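Bacterioferritin (Mycobacterium smegmatis str. MC2 155, PDB 3BKN) probably stores iron, oxidising ferrous iron with dioxygen and laying it down as a ferric mineral inside a hollow shell of 24 heme-carrying subunits. Local coordinates at residues M52-T57 against E121-D126; R45-E50 against E128-Y133. All blocks are in the same frame, centred on the assembly; numbering follows the deposited sequence. Where two conformers were deposited one is given.

From the N terminus the chain runs through helix 5-34 and then helix 38-64, which supplies the first segment of both contacts. Residues 45-50 of contact 2 come first and residues 52-57 of contact 1 follow. The chain then passes through helix 83-110 and returns on helix 114-144. There 121-126 closes contact 1, and 128-133 closes contact 2 just after it. Contact 1 is therefore nested inside the loop closed by contact 2. Both tie helix 38-64 to helix 114-144, and each brings one histidine to the dinuclear zinc site. The contacts touch where two like-charged carboxylates come close, Asp126 OD2 to Glu50 OE2 3.3 Å. The far side of helix 38-64 carries the heme.

Contact 1: M52-T57 against E121-D126; sequences MRHAET and EQILAD. With ZN (zinc ion), chain M; HEM (protoporphyrin IX containing Fe), chain T.
His54 of helix 38-64 meets Asp126 and Ile123 of helix 114-144. Its NE2 donates a hydrogen bond to OD2 of Asp126 at 3.2 Å. The bond is nearly straight, with an N-H...O angle of 170°. The oxygen lies at the ring edge, in the ring plane, and uses its anti lone pair. Ring and carboxylate are nearly coplanar, 25° apart. The other ring nitrogen of His54, ND1, binds a zinc ion at 2.0 Å. Glu18, Glu51 and Glu127 complete this zinc site. Asp126 is thus a second-shell residue that helps fix the rotation of a first-shell ligand, and its carboxylate may polarise the ring.

Ile123 covers one face of the ring. Its CG1 makes a CH-pi contact, 4.0 Å from the centroid of the His54 ring. CG1 stands beside the backbone N of Ile123 (chi1 -79°), which puts this branch over the ring.

Flanking residues of the same helix serve the heme. SD of Met52 binds the heme iron at 2.4 Å. Met52 of a neighbouring subunit is the other axial ligand, and Arg45 and Lys30 of that subunit form salt bridges with OE2 of Glu56. This bis-methionine heme shared by two subunits is characteristic of bacterioferritins.

The contact lies inside the ferritin four-helix bundle. Ile123 also packs on Leu101 of helix 83-110 and on Gln14 and Glu18 of helix 5-34, while Ala55 rests on Leu15 of helix 5-34.

Contact 2: R45-E50 against E128-Y133; sequences RAESFE and ETHIDY. With ZN (zinc ion), chain N; HEM (protoporphyrin IX containing Fe), chain T.
Glu50 comes to the edge of the His130 ring. Its OE1 lies near the ring plane and accepts a weak hydrogen bond from His130 NE2 at 3.4 Å. The bond is fairly straight, at 167°, but the carboxylate is turned 64° from the ring plane. A second glutamate of helix 38-64, Glu47, approaches the same ring. It has two conformers, and in the one given its carboxylate lies over one face of the imidazole. OE1 is then modelled too close to the ring, and its exact placement is doubtful.

The other ring nitrogen, ND1 of His130, binds the second zinc ion at 2.1 Å, with Glu51, Glu94 and Glu127 as its other protein ligands. This is half of the dinuclear centre at the heart of the ferritin four-helix bundle, where iron is expected in the ferroxidase reaction. The helices run nearly antiparallel here, at 163°, with segment axes 12.3 Å apart.

In the same conformer OE2 of Glu47 also approaches the Tyr133 ring obliquely. The ring of Tyr133 meets that of His43. On the heme side of the helix, Phe49 CE1 lies 3.4 Å from heme C2A.

Contact 1: M52-T57 against E121-D126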
loop_
_atom_site.group_PDB
_atom_site.type_symbol
_atom_site.label_atom_id
_atom_site.label_comp_id
_atom_site.label_asym_id
_atom_site.label_seq_id
_atom_site.Cartn_x
_atom_site.Cartn_y
_atom_site.Cartn_z
ATOM N N MET A 52 18.000 -34.855 19.203
ATOM C CA MET A 52 17.693 -34.016 20.357
ATOM C C MET A 52 16.186 -33.969 20.621
ATOM O O MET A 52 15.754 -34.089 21.774
ATOM C CB MET A 52 18.235 -32.617 20.178
ATOM C CG MET A 52 19.728 -32.522 20.252
ATOM S SD MET A 52 20.354 -30.868 19.842
ATOM C CE MET A 52 21.840 -31.330 18.919
ATOM N N ARG A 53 15.384 -33.827 19.562
ATOM C CA ARG A 53 13.933 -33.863 19.718
ATOM C C ARG A 53 13.429 -35.216 20.249
ATOM O O ARG A 53 12.570 -35.240 21.152
ATOM C CB ARG A 53 13.226 -33.419 18.451
ATOM C CG ARG A 53 13.462 -31.948 18.143
ATOM C CD ARG A 53 12.820 -31.477 16.820
ATOM N NE ARG A 53 13.635 -31.897 15.692
ATOM C CZ ARG A 53 13.278 -31.803 14.422
ATOM N NH1 ARG A 53 12.108 -31.281 14.085
ATOM N NH2 ARG A 53 14.103 -32.235 13.481
ATOM N N HIS A 54 13.978 -36.328 19.747
ATOM C CA HIS A 54 13.633 -37.640 20.259
ATOM C C HIS A 54 13.891 -37.766 21.776
ATOM O O HIS A 54 13.015 -38.224 22.544
ATOM C CB HIS A 54 14.427 -38.684 19.519
ATOM C CG HIS A 54 13.975 -38.886 18.125
ATOM N ND1 HIS A 54 14.642 -39.702 17.235
ATOM C CD2 HIS A 54 12.934 -38.346 17.445
ATOM C CE1 HIS A 54 13.996 -39.697 16.085
ATOM N NE2 HIS A 54 12.964 -38.869 16.182
ATOM N N ALA A 55 15.091 -37.377 22.194
ATOM C CA ALA A 55 15.435 -37.351 23.601
ATOM C C ALA A 55 14.385 -36.553 24.389
ATOM O O ALA A 55 13.937 -36.999 25.443
ATOM C CB ALA A 55 16.849 -36.788 23.829
ATOM N N GLU A 56 13.960 -35.404 23.871
ATOM C CA GLU A 56 13.061 -34.564 24.652
ATOM C C GLU A 56 11.669 -35.226 24.771
ATOM O O GLU A 56 11.139 -35.342 25.858
ATOM C CB GLU A 56 13.009 -33.142 24.115
ATOM C CG GLU A 56 11.845 -32.323 24.672
ATOM C CD GLU A 56 11.942 -30.863 24.265
ATOM O OE1 GLU A 56 12.232 -30.589 23.074
ATOM O OE2 GLU A 56 11.775 -29.989 25.144
ATOM N N THR A 57 11.111 -35.689 23.656
ATOM C CA THR A 57 9.846 -36.433 23.671
ATOM C C THR A 57 9.853 -37.610 24.677
ATOM O O THR A 57 8.949 -37.746 25.485
ATOM C CB THR A 57 9.512 -36.979 22.261
ATOM O OG1 THR A 57 9.476 -35.892 21.341
ATOM C CG2 THR A 57 8.186 -37.547 22.256
ATOM N N GLU A 121 6.452 -45.776 18.104
ATOM C CA GLU A 121 6.162 -46.025 16.709
ATOM C C GLU A 121 6.596 -44.840 15.867
ATOM O O GLU A 121 7.169 -45.022 14.795
ATOM C CB GLU A 121 4.681 -46.276 16.543
ATOM C CG GLU A 121 4.249 -47.665 16.902
ATOM C CD GLU A 121 2.754 -47.743 17.019
ATOM O OE1 GLU A 121 2.081 -46.818 16.495
ATOM O OE2 GLU A 121 2.235 -48.700 17.658
ATOM N N GLN A 122 6.337 -43.622 16.348
ATOM C CA GLN A 122 6.816 -42.389 15.673
ATOM C C GLN A 122 8.350 -42.328 15.606
ATOM O O GLN A 122 8.912 -42.054 14.544
ATOM C CB GLN A 122 6.211 -41.117 16.291
ATOM C CG GLN A 122 5.147 -40.445 15.351
ATOM C CD GLN A 122 3.805 -40.193 16.071
ATOM O OE1 GLN A 122 3.696 -39.323 16.946
ATOM N NE2 GLN A 122 2.786 -40.962 15.701
ATOM N N ILE A 123 9.014 -42.638 16.713
ATOM C CA ILE A 123 10.440 -42.648 16.694
ATOM C C ILE A 123 10.967 -43.686 15.687
ATOM O O ILE A 123 11.829 -43.373 14.852
ATOM C CB ILE A 123 11.010 -42.750 18.123
ATOM C CG1 ILE A 123 10.941 -41.361 18.768
ATOM C CG2 ILE A 123 12.439 -43.246 18.126
ATOM C CD1 ILE A 123 10.905 -41.412 20.203
ATOM N N LEU A 124 10.415 -44.894 15.737
ATOM C CA LEU A 124 10.826 -45.967 14.827
ATOM C C LEU A 124 10.744 -45.525 13.377
ATOM O O LEU A 124 11.699 -45.699 12.613
ATOM C CB LEU A 124 10.005 -47.247 15.048
ATOM C CG LEU A 124 10.358 -48.515 14.245
ATOM C CD1 LEU A 124 11.842 -48.864 14.262
ATOM C CD2 LEU A 124 9.544 -49.691 14.696
ATOM N N ALA A 125 9.624 -44.922 12.995
ATOM C CA ALA A 125 9.491 -44.439 11.628
ATOM C C ALA A 125 10.601 -43.423 11.275
ATOM O O ALA A 125 11.259 -43.565 10.229
ATOM C CB ALA A 125 8.129 -43.875 11.400
ATOM N N ASP A 126 10.836 -42.433 12.145
ATOM C CA ASP A 126 11.936 -41.502 11.933
ATOM C C ASP A 126 13.266 -42.277 11.785
ATOM O O ASP A 126 14.000 -42.065 10.838
ATOM C CB ASP A 126 12.021 -40.418 13.020
ATOM C CG ASP A 126 10.763 -39.480 13.076
ATOM O OD1 ASP A 126 9.758 -39.619 12.334
ATOM O OD2 ASP A 126 10.770 -38.563 13.917
HETATM ZN ZN ZN M . 16.163 -41.004 17.493
HETATM C CHA HEM T . 19.394 -27.162 20.122
HETATM C CHB HEM T . 24.053 -28.526 20.483
HETATM C CHC HEM T . 22.718 -32.009 23.551
HETATM C CHD HEM T . 18.031 -30.790 23.093
HETATM C C1A HEM T . 20.850 -27.169 19.967
HETATM C C2A HEM T . 21.543 -26.180 19.150
HETATM C C3A HEM T . 22.928 -26.598 19.266
HETATM C C4A HEM T . 22.853 -27.775 20.131
HETATM C CMA HEM T . 24.146 -25.988 18.652
HETATM C CAA HEM T . 20.964 -25.020 18.395
HETATM C CBA HEM T . 19.912 -24.367 19.282
HETATM C CGA HEM T . 20.130 -22.886 19.479
HETATM O O1A HEM T . 21.001 -22.509 20.288
HETATM O O2A HEM T . 19.413 -22.090 18.840
HETATM C C1B HEM T . 24.122 -29.672 21.372
HETATM C C2B HEM T . 25.400 -30.294 21.720
HETATM C C3B HEM T . 24.908 -31.304 22.631
HETATM C C4B HEM T . 23.545 -31.161 22.710
HETATM C CMB HEM T . 26.788 -29.967 21.264
HETATM C CAB HEM T . 25.733 -32.302 23.331
HETATM C CBB HEM T . 25.542 -33.590 23.111
HETATM C C1C HEM T . 21.281 -32.002 23.754
HETATM C C2C HEM T . 20.620 -32.954 24.656
HETATM C C3C HEM T . 19.234 -32.583 24.523
HETATM C C4C HEM T . 19.238 -31.464 23.570
HETATM C CMC HEM T . 21.158 -34.046 25.521
HETATM C CAC HEM T . 18.140 -33.260 25.244
HETATM C CBC HEM T . 16.912 -33.044 24.875
HETATM C C1D HEM T . 17.986 -29.664 22.169
HETATM C C2D HEM T . 16.736 -29.023 21.814
HETATM C C3D HEM T . 17.202 -27.955 20.942
HETATM C C4D HEM T . 18.561 -28.099 20.896
HETATM C CMD HEM T . 15.348 -29.394 22.256
HETATM C CAD HEM T . 16.376 -26.934 20.226
HETATM C CBD HEM T . 15.225 -27.659 19.552
HETATM C CGD HEM T . 15.326 -27.614 18.051
HETATM O O1D HEM T . 15.360 -28.690 17.430
HETATM O O2D HEM T . 15.356 -26.508 17.491
HETATM N NA HEM T . 21.621 -28.108 20.534
HETATM N NB HEM T . 23.044 -30.188 21.972
HETATM N NC HEM T . 20.474 -31.145 23.127
HETATM N ND HEM T . 19.071 -29.097 21.632
HETATM FE FE HEM T . 21.045 -29.647 21.791
#

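Contact 2: R45-E50 against E128-Y133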
loop_
_atom_site.group_PDB
_atom_site.type_symbol
_atom_site.label_atom_id
_atom_site.label_comp_id
_atom_site.label_asym_id
_atom_site.label_seq_id
_atom_site.Cartn_x
_atom_site.Cartn_y
_atom_site.Cartn_z
ATOM N N ARG A 45 24.151 -32.403 10.820
ATOM C CA ARG A 45 23.764 -31.560 11.932
ATOM C C ARG A 45 22.268 -31.693 12.131
ATOM O O ARG A 45 21.812 -31.935 13.246
ATOM C CB ARG A 45 24.198 -30.122 11.680
ATOM C CG ARG A 45 24.167 -29.160 12.845
ATOM C CD ARG A 45 24.035 -27.716 12.282
ATOM N NE ARG A 45 23.744 -26.680 13.278
ATOM C CZ ARG A 45 24.603 -26.314 14.228
ATOM N NH1 ARG A 45 25.776 -26.922 14.331
ATOM N NH2 ARG A 45 24.276 -25.381 15.109
ATOM N N ALA A 46 21.492 -31.596 11.061
ATOM C CA ALA A 46 20.037 -31.743 11.174
ATOM C C ALA A 46 19.674 -33.086 11.778
ATOM O O ALA A 46 18.834 -33.150 12.629
ATOM C CB ALA A 46 19.372 -31.539 9.839
ATOM N N GLU A 47 20.335 -34.165 11.376
ATOM C CA GLU A 47 20.088 -35.460 12.000
ATOM C C GLU A 47 20.297 -35.413 13.525
ATOM O O GLU A 47 19.502 -35.975 14.298
ATOM C CB GLU A 47 20.908 -36.558 11.321
ATOM C CG GLU A 47 20.671 -36.633 9.799
ATOM C CD GLU A 47 19.336 -37.268 9.426
ATOM O OE1 GLU A 47 18.454 -37.338 10.305
ATOM O OE2 GLU A 47 19.167 -37.709 8.261
ATOM N N SER A 48 21.343 -34.725 13.953
ATOM C CA SER A 48 21.608 -34.474 15.363
ATOM C C SER A 48 20.421 -33.794 16.082
ATOM O O SER A 48 20.049 -34.193 17.189
ATOM C CB SER A 48 22.854 -33.585 15.488
ATOM O OG SER A 48 23.353 -33.664 16.792
ATOM N N PHE A 49 19.828 -32.759 15.471
ATOM C CA PHE A 49 18.716 -32.058 16.111
ATOM C C PHE A 49 17.478 -32.951 16.208
ATOM O O PHE A 49 16.730 -32.896 17.173
ATOM C CB PHE A 49 18.407 -30.754 15.408
ATOM C CG PHE A 49 19.482 -29.741 15.515
ATOM C CD1 PHE A 49 20.143 -29.537 16.691
ATOM C CD2 PHE A 49 19.803 -28.938 14.444
ATOM C CE1 PHE A 49 21.135 -28.570 16.804
ATOM C CE2 PHE A 49 20.799 -27.967 14.557
ATOM C CZ PHE A 49 21.462 -27.798 15.765
ATOM N N GLU A 50 17.280 -33.793 15.209
ATOM C CA GLU A 50 16.192 -34.747 15.255
ATOM C C GLU A 50 16.375 -35.684 16.419
ATOM O O GLU A 50 15.399 -36.015 17.056
ATOM C CB GLU A 50 16.049 -35.531 13.940
ATOM C CG GLU A 50 14.625 -35.359 13.328
ATOM C CD GLU A 50 14.266 -36.386 12.266
ATOM O OE1 GLU A 50 14.656 -36.179 11.081
ATOM O OE2 GLU A 50 13.571 -37.371 12.628
ATOM N N GLU A 128 13.804 -45.287 10.761
ATOM C CA GLU A 128 13.834 -46.090 9.526
ATOM C C GLU A 128 14.183 -45.156 8.381
ATOM O O GLU A 128 14.924 -45.516 7.483
ATOM C CB GLU A 128 12.518 -46.809 9.271
ATOM C CG GLU A 128 12.256 -47.980 10.196
ATOM C CD GLU A 128 11.001 -48.824 9.828
ATOM O OE1 GLU A 128 10.718 -49.015 8.619
ATOM O OE2 GLU A 128 10.307 -49.350 10.741
ATOM N N THR A 129 13.713 -43.926 8.440
ATOM C CA THR A 129 14.088 -42.958 7.441
ATOM C C THR A 129 15.595 -42.596 7.456
ATOM O O THR A 129 16.204 -42.454 6.384
ATOM C CB THR A 129 13.136 -41.744 7.518
ATOM O OG1 THR A 129 11.858 -42.174 7.039
ATOM C CG2 THR A 129 13.608 -40.562 6.660
ATOM N N HIS A 130 16.186 -42.480 8.646
ATOM C CA HIS A 130 17.615 -42.248 8.771
ATOM C C HIS A 130 18.336 -43.431 8.168
ATOM O O HIS A 130 19.263 -43.244 7.401
ATOM C CB HIS A 130 18.098 -42.028 10.217
ATOM C CG HIS A 130 17.633 -40.743 10.862
ATOM N ND1 HIS A 130 17.859 -40.455 12.201
ATOM C CD2 HIS A 130 16.924 -39.689 10.374
ATOM C CE1 HIS A 130 17.325 -39.279 12.503
ATOM N NE2 HIS A 130 16.740 -38.798 11.416
ATOM N N ILE A 131 17.898 -44.644 8.475
ATOM C CA ILE A 131 18.520 -45.844 7.906
ATOM C C ILE A 131 18.472 -45.832 6.399
ATOM O O ILE A 131 19.445 -46.152 5.761
ATOM C CB ILE A 131 17.879 -47.172 8.435
ATOM C CG1 ILE A 131 18.226 -47.361 9.916
ATOM C CG2 ILE A 131 18.335 -48.388 7.611
ATOM C CD1 ILE A 131 17.287 -48.264 10.647
ATOM N N ASP A 132 17.330 -45.481 5.832
ATOM C CA ASP A 132 17.190 -45.384 4.395
ATOM C C ASP A 132 18.193 -44.386 3.815
ATOM O O ASP A 132 18.900 -44.709 2.843
ATOM C CB ASP A 132 15.765 -44.963 4.033
ATOM C CG ASP A 132 15.508 -45.011 2.529
ATOM O OD1 ASP A 132 15.918 -46.025 1.900
ATOM O OD2 ASP A 132 14.913 -44.042 1.976
ATOM N N TYR A 133 18.287 -43.186 4.416
ATOM C CA TYR A 133 19.220 -42.185 3.929
ATOM C C TYR A 133 20.659 -42.734 3.942
ATOM O O TYR A 133 21.371 -42.675 2.943
ATOM C CB TYR A 133 19.081 -40.891 4.722
ATOM C CG TYR A 133 20.285 -39.999 4.564
ATOM C CD1 TYR A 133 20.546 -39.340 3.348
ATOM C CD2 TYR A 133 21.209 -39.849 5.619
ATOM C CE1 TYR A 133 21.679 -38.505 3.215
ATOM C CE2 TYR A 133 22.328 -39.025 5.494
ATOM C CZ TYR A 133 22.563 -38.365 4.295
ATOM O OH TYR A 133 23.703 -37.616 4.174
HETATM ZN ZN ZN N . 17.922 -41.434 14.093
HETATM C CHA HEM T . 19.394 -27.162 20.122
HETATM C CHB HEM T . 24.053 -28.526 20.483
HETATM C CHC HEM T . 22.718 -32.009 23.551
HETATM C CHD HEM T . 18.031 -30.790 23.093
HETATM C C1A HEM T . 20.850 -27.169 19.967
HETATM C C2A HEM T . 21.543 -26.180 19.150
HETATM C C3A HEM T . 22.928 -26.598 19.266
HETATM C C4A HEM T . 22.853 -27.775 20.131
HETATM C CMA HEM T . 24.146 -25.988 18.652
HETATM C CAA HEM T . 20.964 -25.020 18.395
HETATM C CBA HEM T . 19.912 -24.367 19.282
HETATM C CGA HEM T . 20.130 -22.886 19.479
HETATM O O1A HEM T . 21.001 -22.509 20.288
HETATM O O2A HEM T . 19.413 -22.090 18.840
HETATM C C1B HEM T . 24.122 -29.672 21.372
HETATM C C2B HEM T . 25.400 -30.294 21.720
HETATM C C3B HEM T . 24.908 -31.304 22.631
HETATM C C4B HEM T . 23.545 -31.161 22.710
HETATM C CMB HEM T . 26.788 -29.967 21.264
HETATM C CAB HEM T . 25.733 -32.302 23.331
HETATM C CBB HEM T . 25.542 -33.590 23.111
HETATM C C1C HEM T . 21.281 -32.002 23.754
HETATM C C2C HEM T . 20.620 -32.954 24.656
HETATM C C3C HEM T . 19.234 -32.583 24.523
HETATM C C4C HEM T . 19.238 -31.464 23.570
HETATM C CMC HEM T . 21.158 -34.046 25.521
HETATM C CAC HEM T . 18.140 -33.260 25.244
HETATM C CBC HEM T . 16.912 -33.044 24.875
HETATM C C1D HEM T . 17.986 -29.664 22.169
HETATM C C2D HEM T . 16.736 -29.023 21.814
HETATM C C3D HEM T . 17.202 -27.955 20.942
HETATM C C4D HEM T . 18.561 -28.099 20.896
HETATM C CMD HEM T . 15.348 -29.394 22.256
HETATM C CAD HEM T . 16.376 -26.934 20.226
HETATM C CBD HEM T . 15.225 -27.659 19.552
HETATM C CGD HEM T . 15.326 -27.614 18.051
HETATM O O1D HEM T . 15.360 -28.690 17.430
HETATM O O2D HEM T . 15.356 -26.508 17.491
HETATM N NA HEM T . 21.621 -28.108 20.534
HETATM N NB HEM T . 23.044 -30.188 21.972
HETATM N NC HEM T . 20.474 -31.145 23.127
HETATM N ND HEM T . 19.071 -29.097 21.632
HETATM FE FE HEM T . 21.045 -29.647 21.791
#